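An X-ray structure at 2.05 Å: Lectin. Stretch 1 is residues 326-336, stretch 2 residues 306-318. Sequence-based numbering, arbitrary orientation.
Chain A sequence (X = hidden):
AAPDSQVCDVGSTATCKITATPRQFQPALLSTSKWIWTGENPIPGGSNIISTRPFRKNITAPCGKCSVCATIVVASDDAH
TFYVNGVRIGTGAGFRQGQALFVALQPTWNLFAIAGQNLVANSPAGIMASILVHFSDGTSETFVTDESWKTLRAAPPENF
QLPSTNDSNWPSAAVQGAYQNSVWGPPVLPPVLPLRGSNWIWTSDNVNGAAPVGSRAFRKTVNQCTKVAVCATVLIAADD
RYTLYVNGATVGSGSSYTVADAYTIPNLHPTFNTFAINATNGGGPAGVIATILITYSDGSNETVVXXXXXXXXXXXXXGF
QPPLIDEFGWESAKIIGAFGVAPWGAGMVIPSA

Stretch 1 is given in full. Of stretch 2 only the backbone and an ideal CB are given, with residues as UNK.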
# COMPACT_ATOMS: atom_id res chain seq x y z
N ASP A 326 -6.19 4.16 -12.33
CA ASP A 326 -6.48 5.56 -12.05
C ASP A 326 -7.97 5.70 -11.76
O ASP A 326 -8.81 5.42 -12.62
CB ASP A 326 -6.08 6.41 -13.25
CG ASP A 326 -6.27 7.91 -13.03
OD1 ASP A 326 -6.72 8.33 -11.94
OD2 ASP A 326 -5.96 8.67 -13.97
N GLU A 327 -8.30 6.12 -10.54
CA GLU A 327 -9.69 6.26 -10.13
C GLU A 327 -10.23 7.66 -10.37
O GLU A 327 -11.29 8.00 -9.82
CB GLU A 327 -9.84 5.84 -8.66
CG GLU A 327 -9.68 4.34 -8.49
CD GLU A 327 -9.63 3.90 -7.04
OE1 GLU A 327 -9.47 4.76 -6.15
OE2 GLU A 327 -9.75 2.68 -6.80
N PHE A 328 -9.56 8.46 -11.19
CA PHE A 328 -10.12 9.75 -11.57
C PHE A 328 -11.46 9.55 -12.26
O PHE A 328 -11.63 8.64 -13.08
CB PHE A 328 -9.16 10.50 -12.50
CG PHE A 328 -9.62 11.89 -12.85
CD1 PHE A 328 -10.47 12.10 -13.93
CD2 PHE A 328 -9.22 12.98 -12.09
CE1 PHE A 328 -10.90 13.38 -14.25
CE2 PHE A 328 -9.65 14.26 -12.40
CZ PHE A 328 -10.49 14.46 -13.48
N GLY A 329 -12.43 10.39 -11.91
CA GLY A 329 -13.76 10.28 -12.48
C GLY A 329 -14.68 9.28 -11.80
O GLY A 329 -15.87 9.24 -12.13
N TRP A 330 -14.17 8.46 -10.88
CA TRP A 330 -15.05 7.64 -10.05
C TRP A 330 -15.62 8.49 -8.91
O TRP A 330 -14.91 9.31 -8.32
CB TRP A 330 -14.29 6.44 -9.47
CG TRP A 330 -13.84 5.41 -10.48
CD1 TRP A 330 -12.98 5.60 -11.54
CD2 TRP A 330 -14.20 4.02 -10.51
NE1 TRP A 330 -12.80 4.42 -12.22
CE2 TRP A 330 -13.53 3.43 -11.61
CE3 TRP A 330 -15.03 3.21 -9.71
CZ2 TRP A 330 -13.67 2.09 -11.94
CZ3 TRP A 330 -15.17 1.87 -10.04
CH2 TRP A 330 -14.49 1.32 -11.14
N GLU A 331 -16.89 8.28 -8.60
CA GLU A 331 -17.56 9.02 -7.53
C GLU A 331 -17.61 8.19 -6.25
O GLU A 331 -17.44 6.97 -6.26
CB GLU A 331 -18.98 9.41 -7.96
CG GLU A 331 -19.88 8.20 -8.27
CD GLU A 331 -21.32 8.56 -8.61
OE1 GLU A 331 -21.77 9.67 -8.24
OE2 GLU A 331 -22.01 7.74 -9.25
N SER A 332 -17.86 8.88 -5.14
CA SER A 332 -18.25 8.19 -3.92
C SER A 332 -19.54 7.42 -4.15
O SER A 332 -20.51 7.95 -4.71
CB SER A 332 -18.45 9.20 -2.79
OG SER A 332 -17.21 9.76 -2.40
N ALA A 333 -19.57 6.15 -3.73
CA ALA A 333 -20.80 5.38 -3.82
C ALA A 333 -21.90 6.04 -2.99
O ALA A 333 -21.63 6.66 -1.95
CB ALA A 333 -20.57 3.94 -3.33
N LYS A 334 -23.14 5.90 -3.45
CA LYS A 334 -24.30 6.44 -2.75
C LYS A 334 -24.90 5.37 -1.86
O LYS A 334 -25.16 4.25 -2.31
CB LYS A 334 -25.35 6.94 -3.74
CG LYS A 334 -26.62 7.48 -3.09
CD LYS A 334 -27.62 7.96 -4.13
CE LYS A 334 -28.92 8.44 -3.48
NZ LYS A 334 -29.86 9.01 -4.48
N ILE A 335 -25.13 5.71 -0.60
CA ILE A 335 -25.84 4.81 0.31
C ILE A 335 -27.32 4.87 -0.02
O ILE A 335 -27.95 5.93 0.07
CB ILE A 335 -25.57 5.17 1.78
CG1 ILE A 335 -24.16 4.72 2.17
CG2 ILE A 335 -26.59 4.49 2.69
CD1 ILE A 335 -23.76 5.12 3.58
N ILE A 336 -27.88 3.74 -0.46
CA ILE A 336 -29.31 3.66 -0.71
C ILE A 336 -30.06 3.46 0.61
O ILE A 336 -31.11 4.07 0.83
CB ILE A 336 -29.61 2.53 -1.71
CG1 ILE A 336 -28.70 2.66 -2.94
CG2 ILE A 336 -31.10 2.52 -2.10
CD1 ILE A 336 -28.72 4.05 -3.63
N UNK A 306 -19.86 -2.21 2.58
CA UNK A 306 -20.28 -1.29 1.54
C UNK A 306 -20.82 -0.02 2.18
O UNK A 306 -21.73 -0.08 3.02
CB UNK A 306 -21.33 -1.93 0.63
N UNK A 307 -20.25 1.12 1.81
CA UNK A 307 -20.65 2.42 2.34
C UNK A 307 -20.15 3.49 1.36
O UNK A 307 -19.67 3.17 0.27
CB UNK A 307 -20.09 2.65 3.75
N UNK A 308 -20.24 4.76 1.76
CA UNK A 308 -19.84 5.84 0.85
C UNK A 308 -18.33 5.95 0.67
O UNK A 308 -17.88 6.76 -0.15
CB UNK A 308 -20.38 7.17 1.36
N UNK A 309 -17.52 5.15 1.38
CA UNK A 309 -16.09 5.16 1.13
C UNK A 309 -15.70 4.33 -0.08
O UNK A 309 -14.56 4.41 -0.53
CB UNK A 309 -15.34 4.65 2.36
N UNK A 310 -16.63 3.55 -0.63
CA UNK A 310 -16.38 2.86 -1.89
C UNK A 310 -16.44 3.84 -3.05
O UNK A 310 -17.21 4.81 -3.02
CB UNK A 310 -17.39 1.73 -2.10
N UNK A 311 -15.62 3.61 -4.07
CA UNK A 311 -15.72 4.37 -5.31
C UNK A 311 -16.65 3.66 -6.28
O UNK A 311 -16.76 2.43 -6.26
CB UNK A 311 -14.34 4.57 -5.94
N UNK A 312 -17.31 4.43 -7.13
CA UNK A 312 -18.33 3.92 -8.03
C UNK A 312 -18.28 4.67 -9.35
O UNK A 312 -17.85 5.83 -9.39
CB UNK A 312 -19.72 4.04 -7.40
N UNK A 313 -18.73 4.03 -10.43
CA UNK A 313 -18.75 4.68 -11.74
C UNK A 313 -19.89 4.09 -12.56
O UNK A 313 -20.20 2.90 -12.45
CB UNK A 313 -17.41 4.51 -12.46
N UNK A 314 -20.53 4.92 -13.39
CA UNK A 314 -21.73 4.49 -14.10
C UNK A 314 -21.43 3.83 -15.44
O UNK A 314 -22.14 2.91 -15.85
CB UNK A 314 -22.66 5.69 -14.32
N UNK A 315 -20.42 4.31 -16.16
CA UNK A 315 -19.93 3.65 -17.37
C UNK A 315 -18.65 2.91 -16.98
O UNK A 315 -17.64 3.54 -16.64
CB UNK A 315 -19.68 4.65 -18.50
N UNK A 316 -18.71 1.59 -17.00
CA UNK A 316 -17.60 0.79 -16.50
C UNK A 316 -16.47 0.78 -17.52
O UNK A 316 -16.68 0.37 -18.67
CB UNK A 316 -18.06 -0.64 -16.19
N UNK A 317 -15.27 1.20 -17.15
CA UNK A 317 -14.14 1.16 -18.09
C UNK A 317 -13.52 -0.23 -18.16
O UNK A 317 -13.63 -1.04 -17.24
CB UNK A 317 -13.07 2.18 -17.69
N UNK A 318 -12.84 -0.47 -19.27
CA UNK A 318 -12.04 -1.68 -19.39
C UNK A 318 -10.96 -1.69 -18.32
O UNK A 318 -10.33 -0.66 -18.04
CB UNK A 318 -11.42 -1.79 -20.78

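Backbone geometry fixes the frame. Glu-331 pairs antiparallel with position 312 through two short hydrogen bonds, 312 N to Glu-331 O and Glu-331 N to 312 O, both 2.7 Å. Two residues along, Ala-333 N donates to 310 O at 2.8 Å, with an N-H...O angle of 168°.

Position 306 has no atom of stretch 1 within 5.5 Å of its ideal CB, so stretch 1 sets no preference; it is Thr-306. At 307, CB points away, 4.4 Å from Ile-335 CD1, and a type I turn runs from here to 310. The first turn position favours Asp, Asn, Ser or Thr, which can accept from the backbone two residues on. The residue is Asp-307, whose OD1 accepts a hydrogen bond from the backbone N of 309.

At 308 (phi/psi -73/-4), the ideal CB lies 3.6 Å from Ala-333 O and points sideways; small or turn-compatible residues fit. Ala-308 occupies it, and its CA makes a CH···O contact with Ala-333 O at 3.4 Å. Position 309 points away into space free of stretch 1, where Ser, Asp, Asn or Gly would be usual; Ser-309 OG donates to Asp-307 OD1 at 2.6 Å.

At 310, CB sits 4.1 Å from Ala-333 CB, favouring an apolar start but leaving size open. Trp-310 keeps that contact, CB to Ala-333 CB at 4.0 Å, while its ring leads away from stretch 1.

Position 311 has its CB 4.0 Å from Trp-330 CB and 4.9 Å from Glu-327 OE1. A long chain, aliphatic or basic, suits this site. Lys-311 places CG 4.1 Å from Glu-327 OE1, but its amine runs toward Ser-332: NZ is 3.8 Å from Ser-332 OG, and a water links them, bonded to OG at 2.9 Å and weakly to NZ at 3.4 Å.

At 312, CB shares a sheet face with Glu-331 and lies 4.0 Å from Ala-333 CA, favouring a small residue such as Ala, Ser or Val. Ala-312 CB packs 4.2 Å from Ala-333 CB.

Position 313 is extended (-151/145), its CB 3.8 Å from Trp-330 CD2 over the indole face; Val, Ile, Leu or Thr would suit. Ile-313 sets CG2 3.6 Å from the centroid of the Trp-330 six-membered ring, 5° off its normal, a CH-pi contact.

At 314, CB has no close neighbour, but a long polar chain could approach the Glu-331 carboxylate. Gln-314 NE2 comes within 3.6 Å of Glu-331 OE2.

Stretch 1 constrains neither 315 nor 316, Thr-315 and Ile-316. At 317, CB points toward stretch 1 and phi is -82°, allowing proline or another apolar residue; Pro-317 CG reaches Trp-330 CZ2 at 4.1 Å. Position 318, Gln-318, is out of reach.

Stretch 2 306-318: TDASWKAIQTIPQ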
# COMPACT_ATOMS: atom_id res chain seq x y z
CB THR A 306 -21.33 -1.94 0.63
OG1 THR A 306 -22.21 -2.75 1.41
CG2 THR A 306 -20.63 -2.81 -0.41
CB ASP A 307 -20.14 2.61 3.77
CG ASP A 307 -18.60 2.51 3.88
OD1 ASP A 307 -17.90 2.75 2.88
OD2 ASP A 307 -18.09 2.19 4.98
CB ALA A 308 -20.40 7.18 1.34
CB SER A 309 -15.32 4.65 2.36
OG SER A 309 -15.34 3.23 2.45
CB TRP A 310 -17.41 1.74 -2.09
CG TRP A 310 -17.21 0.55 -1.16
CD1 TRP A 310 -17.19 0.56 0.20
CD2 TRP A 310 -16.99 -0.81 -1.56
NE1 TRP A 310 -16.98 -0.72 0.69
CE2 TRP A 310 -16.86 -1.58 -0.38
CE3 TRP A 310 -16.88 -1.45 -2.80
CZ2 TRP A 310 -16.63 -2.95 -0.41
CZ3 TRP A 310 -16.66 -2.82 -2.83
CH2 TRP A 310 -16.54 -3.56 -1.64
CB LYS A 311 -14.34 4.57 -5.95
CG LYS A 311 -13.34 5.30 -5.06
CD LYS A 311 -13.97 6.52 -4.43
CE LYS A 311 -13.29 7.80 -4.87
NZ LYS A 311 -14.01 8.97 -4.28
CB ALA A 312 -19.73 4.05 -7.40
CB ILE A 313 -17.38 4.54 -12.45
CG1 ILE A 313 -17.23 5.61 -13.53
CG2 ILE A 313 -17.20 3.14 -13.04
CD1 ILE A 313 -15.84 5.68 -14.13
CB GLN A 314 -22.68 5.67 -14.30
CG GLN A 314 -23.19 6.24 -12.99
CD GLN A 314 -24.12 7.42 -13.15
OE1 GLN A 314 -24.82 7.54 -14.16
NE2 GLN A 314 -24.13 8.30 -12.16
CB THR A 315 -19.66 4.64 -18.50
OG1 THR A 315 -20.89 5.28 -18.88
CG2 THR A 315 -19.08 3.92 -19.70
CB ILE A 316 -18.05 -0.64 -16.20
CG1 ILE A 316 -19.19 -0.64 -15.17
CG2 ILE A 316 -16.86 -1.44 -15.71
CD1 ILE A 316 -19.73 -2.02 -14.89
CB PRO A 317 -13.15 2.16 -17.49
CG PRO A 317 -13.38 2.02 -16.01
CD PRO A 317 -14.87 1.77 -15.85
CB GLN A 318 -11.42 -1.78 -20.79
CG GLN A 318 -11.41 -3.19 -21.35
CD GLN A 318 -12.80 -3.78 -21.47
OE1 GLN A 318 -13.80 -3.06 -21.52
NE2 GLN A 318 -12.87 -5.10 -21.52
O HOH W 1 -15.53 7.54 -1.65
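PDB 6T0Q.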